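Local coordinates for histone RNA hairpin-binding protein (Drosophila melanogaster, PDB 4TV0), which binds the stem-loop at the 3' end of histone mRNA and takes part in histone pre-mRNA 3' processing, coupling histone mRNA production to the cell cycle, at residues A[16-21]-A[57-62]. The protein carries 2 engineered substitutions. Sequence-based numbering, arbitrary orientation.
Sequences QKQIDY and RAFDGM. Engineered in segment 57-62: Met-62 (natural residue Leu). With nucleotides of chain B.
Gln-18 of helix 9-22 reaches across to Asp-60 and Phe-59 of helix 56-67, two helices of the RNA-binding domain. The polar link is one hydrogen bond, Gln-18 NE2 to Asp-60 OD1 at 2.7 Å, bent to 133° at the hydrogen. The acceptor lies in the amide plane and is met nearly along its C-O axis, with amide and carboxylate planes 76° apart. Gln-18 gets there with CG anti to its carbonyl carbon (chi1 -70°) and an extended chain. Asp-60 OD2 forms a salt bridge with Arg-56, so each carboxylate oxygen has its own partner. The other amide atom, Gln-18 OE1, sits at the edge of the Phe-59 ring, 3.3 Å from CE2; Arg-15 makes a cation-pi contact with this ring.

RNA is bound on both helices. The Tyr-21 ring stacks face to face on the U14 base of chain B, whose N3 lies 3.3 Å above the ring plane, over its centre. With an alanine here the uracil would probably lose the tyrosine ring against its face and be freer to turn. Arg-57 reads the Hoogsteen edge of G9 of chain B, NE to N7 (2.8 Å) and NH2 to O6 (2.7 Å), while G8 of chain B covers one guanidinium face. One glutamine thus joins the two RNA-binding helices, its NH2 serving a carboxylate shared with Arg-56 and its oxygen meeting an aromatic edge, while Tyr-21 and Arg-57 flank this link and extend to the same side.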
ATOM      1  N   GLN A  16       2.651  -0.189   4.899  1.00 32.13           N
ATOM      2  CA  GLN A  16       3.737   0.768   4.853  1.00 33.71           C
ATOM      3  C   GLN A  16       4.912   0.141   4.106  1.00 41.93           C
ATOM      4  O   GLN A  16       5.718   0.839   3.497  1.00 47.52           O
ATOM      5  CB  GLN A  16       4.121   1.164   6.279  1.00 31.88           C
ATOM      6  CG  GLN A  16       5.187   2.236   6.383  1.00 41.25           C
ATOM      7  CD  GLN A  16       4.961   3.386   5.414  1.00 49.22           C
ATOM      8  OE1 GLN A  16       4.072   4.228   5.610  1.00 44.90           O
ATOM      9  NE2 GLN A  16       5.768   3.429   4.357  1.00 45.37           N
ATOM     10  N   LYS A  17       4.976  -1.187   4.134  1.00 35.64           N
ATOM     11  CA  LYS A  17       6.105  -1.921   3.598  1.00 35.98           C
ATOM     12  C   LYS A  17       5.960  -1.974   2.087  1.00 40.35           C
ATOM     13  O   LYS A  17       6.906  -1.706   1.355  1.00 41.40           O
ATOM     14  CB  LYS A  17       6.168  -3.331   4.216  1.00 37.18           C
ATOM     15  CG  LYS A  17       7.472  -4.111   4.012  1.00 32.58           C
ATOM     16  CD  LYS A  17       7.281  -5.607   4.306  1.00 33.76           C
ATOM     17  CE  LYS A  17       8.380  -6.475   3.679  1.00 45.73           C
ATOM     18  NZ  LYS A  17       7.914  -7.876   3.380  1.00 53.72           N
ATOM     19  N   GLN A  18       4.761  -2.310   1.626  1.00 44.55           N
ATOM     20  CA  GLN A  18       4.443  -2.268   0.203  1.00 45.20           C
ATOM     21  C   GLN A  18       4.779  -0.889  -0.379  1.00 46.59           C
ATOM     22  O   GLN A  18       5.319  -0.770  -1.483  1.00 48.99           O
ATOM     23  CB  GLN A  18       2.956  -2.541  -0.011  1.00 40.88           C
ATOM     24  CG  GLN A  18       2.509  -3.952   0.263  1.00 37.01           C
ATOM     25  CD  GLN A  18       0.997  -4.054   0.387  1.00 39.37           C
ATOM     26  OE1 GLN A  18       0.379  -3.367   1.208  1.00 48.27           O
ATOM     27  NE2 GLN A  18       0.392  -4.894  -0.438  1.00 37.55           N
ATOM     28  N   ILE A  19       4.441   0.146   0.382  1.00 33.58           N
ATOM     29  CA  ILE A  19       4.724   1.517   0.001  1.00 32.61           C
ATOM     30  C   ILE A  19       6.216   1.776  -0.052  1.00 38.09           C
ATOM     31  O   ILE A  19       6.716   2.263  -1.058  1.00 38.14           O
ATOM     32  CB  ILE A  19       4.071   2.502   0.967  1.00 31.86           C
ATOM     33  CG1 ILE A  19       2.578   2.595   0.666  1.00 27.55           C
ATOM     34  CG2 ILE A  19       4.717   3.874   0.864  1.00 37.89           C
ATOM     35  CD1 ILE A  19       1.785   3.233   1.797  1.00 26.42           C
ATOM     36  N   ASP A  20       6.916   1.436   1.026  1.00 42.87           N
ATOM     37  CA  ASP A  20       8.365   1.579   1.070  1.00 41.71           C
ATOM     38  C   ASP A  20       9.006   0.947  -0.148  1.00 42.75           C
ATOM     39  O   ASP A  20       9.751   1.601  -0.861  1.00 47.04           O
ATOM     40  CB  ASP A  20       8.943   0.988   2.354  1.00 39.17           C
ATOM     41  CG  ASP A  20       8.763   1.907   3.530  1.00 46.67           C
ATOM     42  OD1 ASP A  20       8.025   2.906   3.385  1.00 55.86           O
ATOM     43  OD2 ASP A  20       9.350   1.646   4.598  1.00 52.46           O
ATOM     44  N   TYR A  21       8.690  -0.317  -0.389  1.00 39.59           N
ATOM     45  CA  TYR A  21       9.093  -0.990  -1.612  1.00 42.48           C
ATOM     46  C   TYR A  21       8.880  -0.108  -2.841  1.00 50.68           C
ATOM     47  O   TYR A  21       9.750  -0.023  -3.709  1.00 54.27           O
ATOM     48  CB  TYR A  21       8.317  -2.297  -1.791  1.00 39.97           C
ATOM     49  CG  TYR A  21       8.968  -3.507  -1.161  1.00 37.55           C
ATOM     50  CD1 TYR A  21       9.898  -3.364  -0.141  1.00 33.81           C
ATOM     51  CD2 TYR A  21       8.664  -4.797  -1.609  1.00 34.80           C
ATOM     52  CE1 TYR A  21      10.497  -4.473   0.442  1.00 37.59           C
ATOM     53  CE2 TYR A  21       9.262  -5.905  -1.053  1.00 37.52           C
ATOM     54  CZ  TYR A  21      10.182  -5.743  -0.017  1.00 43.78           C
ATOM     55  OH  TYR A  21      10.788  -6.846   0.564  1.00 45.37           O
ATOM     56  N   ARG A  57      -7.577  -7.761  -0.969  1.00 41.03           N
ATOM     57  CA  ARG A  57      -7.508  -7.718  -2.433  1.00 41.21           C
ATOM     58  C   ARG A  57      -7.597  -6.284  -2.946  1.00 45.21           C
ATOM     59  O   ARG A  57      -6.963  -5.919  -3.936  1.00 54.63           O
ATOM     60  CB  ARG A  57      -8.626  -8.559  -3.061  1.00 44.59           C
ATOM     61  CG  ARG A  57      -8.660  -9.998  -2.566  1.00 45.00           C
ATOM     62  CD  ARG A  57      -9.878 -10.771  -3.094  1.00 49.77           C
ATOM     63  NE  ARG A  57      -9.643 -12.205  -2.974  1.00 50.54           N
ATOM     64  CZ  ARG A  57      -9.022 -12.933  -3.896  1.00 51.44           C
ATOM     65  NH1 ARG A  57      -8.603 -12.358  -5.020  1.00 37.00           N
ATOM     66  NH2 ARG A  57      -8.828 -14.233  -3.697  1.00 50.41           N
ATOM     67  N   ALA A  58      -8.385  -5.470  -2.265  1.00 45.91           N
ATOM     68  CA  ALA A  58      -8.567  -4.095  -2.676  1.00 42.46           C
ATOM     69  C   ALA A  58      -7.280  -3.297  -2.535  1.00 46.14           C
ATOM     70  O   ALA A  58      -6.853  -2.627  -3.473  1.00 55.62           O
ATOM     71  CB  ALA A  58      -9.674  -3.470  -1.884  1.00 44.74           C
ATOM     72  N   PHE A  59      -6.642  -3.371  -1.374  1.00 39.48           N
ATOM     73  CA  PHE A  59      -5.403  -2.622  -1.185  1.00 35.95           C
ATOM     74  C   PHE A  59      -4.272  -3.189  -2.034  1.00 39.55           C
ATOM     75  O   PHE A  59      -3.432  -2.453  -2.564  1.00 38.54           O
ATOM     76  CB  PHE A  59      -4.970  -2.621   0.273  1.00 25.62           C
ATOM     77  CG  PHE A  59      -3.970  -1.554   0.587  1.00 23.88           C
ATOM     78  CD1 PHE A  59      -4.383  -0.268   0.901  1.00 26.50           C
ATOM     79  CD2 PHE A  59      -2.620  -1.813   0.532  1.00 27.37           C
ATOM     80  CE1 PHE A  59      -3.461   0.732   1.186  1.00 20.78           C
ATOM     81  CE2 PHE A  59      -1.699  -0.819   0.822  1.00 27.49           C
ATOM     82  CZ  PHE A  59      -2.129   0.458   1.140  1.00 19.40           C
ATOM     83  N   ASP A  60      -4.247  -4.509  -2.148  1.00 42.06           N
ATOM     84  CA  ASP A  60      -3.260  -5.159  -2.983  1.00 44.68           C
ATOM     85  C   ASP A  60      -3.396  -4.748  -4.455  1.00 48.53           C
ATOM     86  O   ASP A  60      -2.394  -4.555  -5.148  1.00 44.91           O
ATOM     87  CB  ASP A  60      -3.326  -6.676  -2.811  1.00 38.73           C
ATOM     88  CG  ASP A  60      -2.477  -7.155  -1.657  1.00 42.95           C
ATOM     89  OD1 ASP A  60      -1.794  -6.296  -1.051  1.00 41.02           O
ATOM     90  OD2 ASP A  60      -2.468  -8.379  -1.374  1.00 43.30           O
ATOM     91  N   GLY A  61      -4.636  -4.600  -4.911  1.00 56.00           N
ATOM     92  CA  GLY A  61      -4.914  -4.129  -6.255  1.00 56.62           C
ATOM     93  C   GLY A  61      -4.369  -2.742  -6.570  1.00 60.00           C
ATOM     94  O   GLY A  61      -3.787  -2.539  -7.628  1.00 64.68           O
HETATM   95  N   MSE A  62      -4.554  -1.792  -5.659  1.00 82.08           N
HETATM   96  CA  MSE A  62      -4.086  -0.420  -5.860  1.00 78.16           C
HETATM   97  C   MSE A  62      -2.565  -0.313  -5.895  1.00 79.66           C
HETATM   98  O   MSE A  62      -2.004   0.490  -6.627  1.00 83.77           O
HETATM   99  CB  MSE A  62      -4.646   0.507  -4.774  1.00 46.86           C
HETATM  100  CG  MSE A  62      -6.159   0.619  -4.769  1.00 46.86           C
HETATM  101 SE   MSE A  62      -6.782   2.060  -3.619  1.00 46.86          SE
HETATM  102  CE  MSE A  62      -6.458   1.232  -1.864  1.00 46.86           C
TER
ATOM    103  P     U B  14      11.035 -11.572   1.095  1.00 49.14           P
ATOM    104  OP1   U B  14      12.374 -12.134   1.429  1.00 36.52           O
ATOM    105  OP2   U B  14      10.149 -11.033   2.159  1.00 44.98           O
ATOM    106  O5'   U B  14      11.208 -10.406   0.021  1.00 47.45           O
ATOM    107  C5'   U B  14      12.178 -10.505  -1.020  1.00 41.95           C
ATOM    108  C4'   U B  14      11.595 -10.115  -2.357  1.00 46.65           C
ATOM    109  O4'   U B  14      11.152  -8.728  -2.304  1.00 47.76           O
ATOM    110  C3'   U B  14      12.539 -10.223  -3.564  1.00 45.90           C
ATOM    111  O3'   U B  14      11.842 -10.769  -4.685  1.00 37.75           O
ATOM    112  C2'   U B  14      12.916  -8.764  -3.846  1.00 43.84           C
ATOM    113  O2'   U B  14      13.214  -8.476  -5.192  1.00 45.25           O
ATOM    114  C1'   U B  14      11.663  -8.021  -3.417  1.00 44.78           C
ATOM    115  N1    U B  14      11.938  -6.638  -3.016  1.00 46.81           N
ATOM    116  C2    U B  14      11.255  -5.652  -3.689  1.00 46.16           C
ATOM    117  O2    U B  14      10.441  -5.914  -4.546  1.00 46.56           O
ATOM    118  N3    U B  14      11.546  -4.369  -3.309  1.00 40.13           N
ATOM    119  C4    U B  14      12.449  -4.006  -2.332  1.00 46.10           C
ATOM    120  O4    U B  14      12.618  -2.812  -2.077  1.00 54.03           O
ATOM    121  C5    U B  14      13.129  -5.090  -1.684  1.00 47.80           C
ATOM    122  C6    U B  14      12.868  -6.347  -2.045  1.00 45.85           C
ATOM    123  P     G B   9     -13.394  -8.725  -0.747  1.00 47.46           P
ATOM    124  OP1   G B   9     -13.957  -7.447  -0.249  1.00 46.23           O
ATOM    125  OP2   G B   9     -12.118  -8.694  -1.505  1.00 55.10           O
ATOM    126  O5'   G B   9     -13.165  -9.764   0.434  1.00 45.40           O
ATOM    127  C5'   G B   9     -14.025  -9.819   1.553  1.00 43.39           C
ATOM    128  C4'   G B   9     -13.555 -10.872   2.518  1.00 40.81           C
ATOM    129  O4'   G B   9     -13.643 -12.172   1.893  1.00 44.72           O
ATOM    130  C3'   G B   9     -12.101 -10.770   2.941  1.00 40.64           C
ATOM    131  O3'   G B   9     -11.907  -9.823   3.963  1.00 44.98           O
ATOM    132  C2'   G B   9     -11.770 -12.196   3.354  1.00 38.43           C
ATOM    133  O2'   G B   9     -12.239 -12.471   4.652  1.00 39.90           O
ATOM    134  C1'   G B   9     -12.595 -13.001   2.356  1.00 39.93           C
ATOM    135  N9    G B   9     -11.770 -13.409   1.209  1.00 41.59           N
ATOM    136  C8    G B   9     -11.715 -12.850  -0.040  1.00 43.47           C
ATOM    137  N7    G B   9     -10.854 -13.458  -0.807  1.00 45.88           N
ATOM    138  C5    G B   9     -10.315 -14.463  -0.019  1.00 43.63           C
ATOM    139  C6    G B   9      -9.340 -15.452  -0.316  1.00 44.85           C
ATOM    140  O6    G B   9      -8.725 -15.640  -1.381  1.00 43.65           O
ATOM    141  N1    G B   9      -9.108 -16.263   0.804  1.00 48.71           N
ATOM    142  C2    G B   9      -9.726 -16.148   2.042  1.00 43.80           C
ATOM    143  N2    G B   9      -9.367 -17.022   2.999  1.00 40.66           N
ATOM    144  N3    G B   9     -10.637 -15.234   2.309  1.00 41.96           N
ATOM    145  C4    G B   9     -10.873 -14.439   1.239  1.00 42.99           C
ATOM    146  P     G B   8     -12.049  -9.201  -6.333  1.00 68.00           P
ATOM    147  OP1   G B   8     -10.932 -10.119  -6.704  1.00 74.30           O
ATOM    148  OP2   G B   8     -12.886  -8.535  -7.361  1.00 61.25           O
ATOM    149  O5'   G B   8     -13.001  -9.993  -5.330  1.00 59.30           O
ATOM    150  C5'   G B   8     -14.222  -9.415  -4.886  1.00 59.16           C
ATOM    151  C4'   G B   8     -14.917 -10.302  -3.887  1.00 55.86           C
ATOM    152  O4'   G B   8     -15.021 -11.645  -4.422  1.00 57.03           O
ATOM    153  C3'   G B   8     -14.210 -10.476  -2.549  1.00 54.29           C
ATOM    154  O3'   G B   8     -14.524  -9.418  -1.656  1.00 59.37           O
ATOM    155  C2'   G B   8     -14.718 -11.830  -2.069  1.00 63.34           C
ATOM    156  O2'   G B   8     -16.005 -11.691  -1.480  1.00 63.50           O
ATOM    157  C1'   G B   8     -14.874 -12.594  -3.389  1.00 59.74           C
ATOM    158  N9    G B   8     -13.723 -13.461  -3.716  1.00 57.42           N
ATOM    159  C8    G B   8     -12.990 -13.398  -4.877  1.00 58.43           C
ATOM    160  N7    G B   8     -12.034 -14.285  -4.948  1.00 56.46           N
ATOM    161  C5    G B   8     -12.143 -14.987  -3.757  1.00 52.58           C
ATOM    162  C6    G B   8     -11.361 -16.071  -3.278  1.00 52.75           C
ATOM    163  O6    G B   8     -10.401 -16.639  -3.826  1.00 54.99           O
ATOM    164  N1    G B   8     -11.805 -16.482  -2.026  1.00 54.08           N
ATOM    165  C2    G B   8     -12.858 -15.929  -1.331  1.00 56.10           C
ATOM    166  N2    G B   8     -13.104 -16.490  -0.133  1.00 52.95           N
ATOM    167  N3    G B   8     -13.599 -14.913  -1.771  1.00 51.10           N
ATOM    168  C4    G B   8     -13.187 -14.498  -2.985  1.00 52.87           C
TER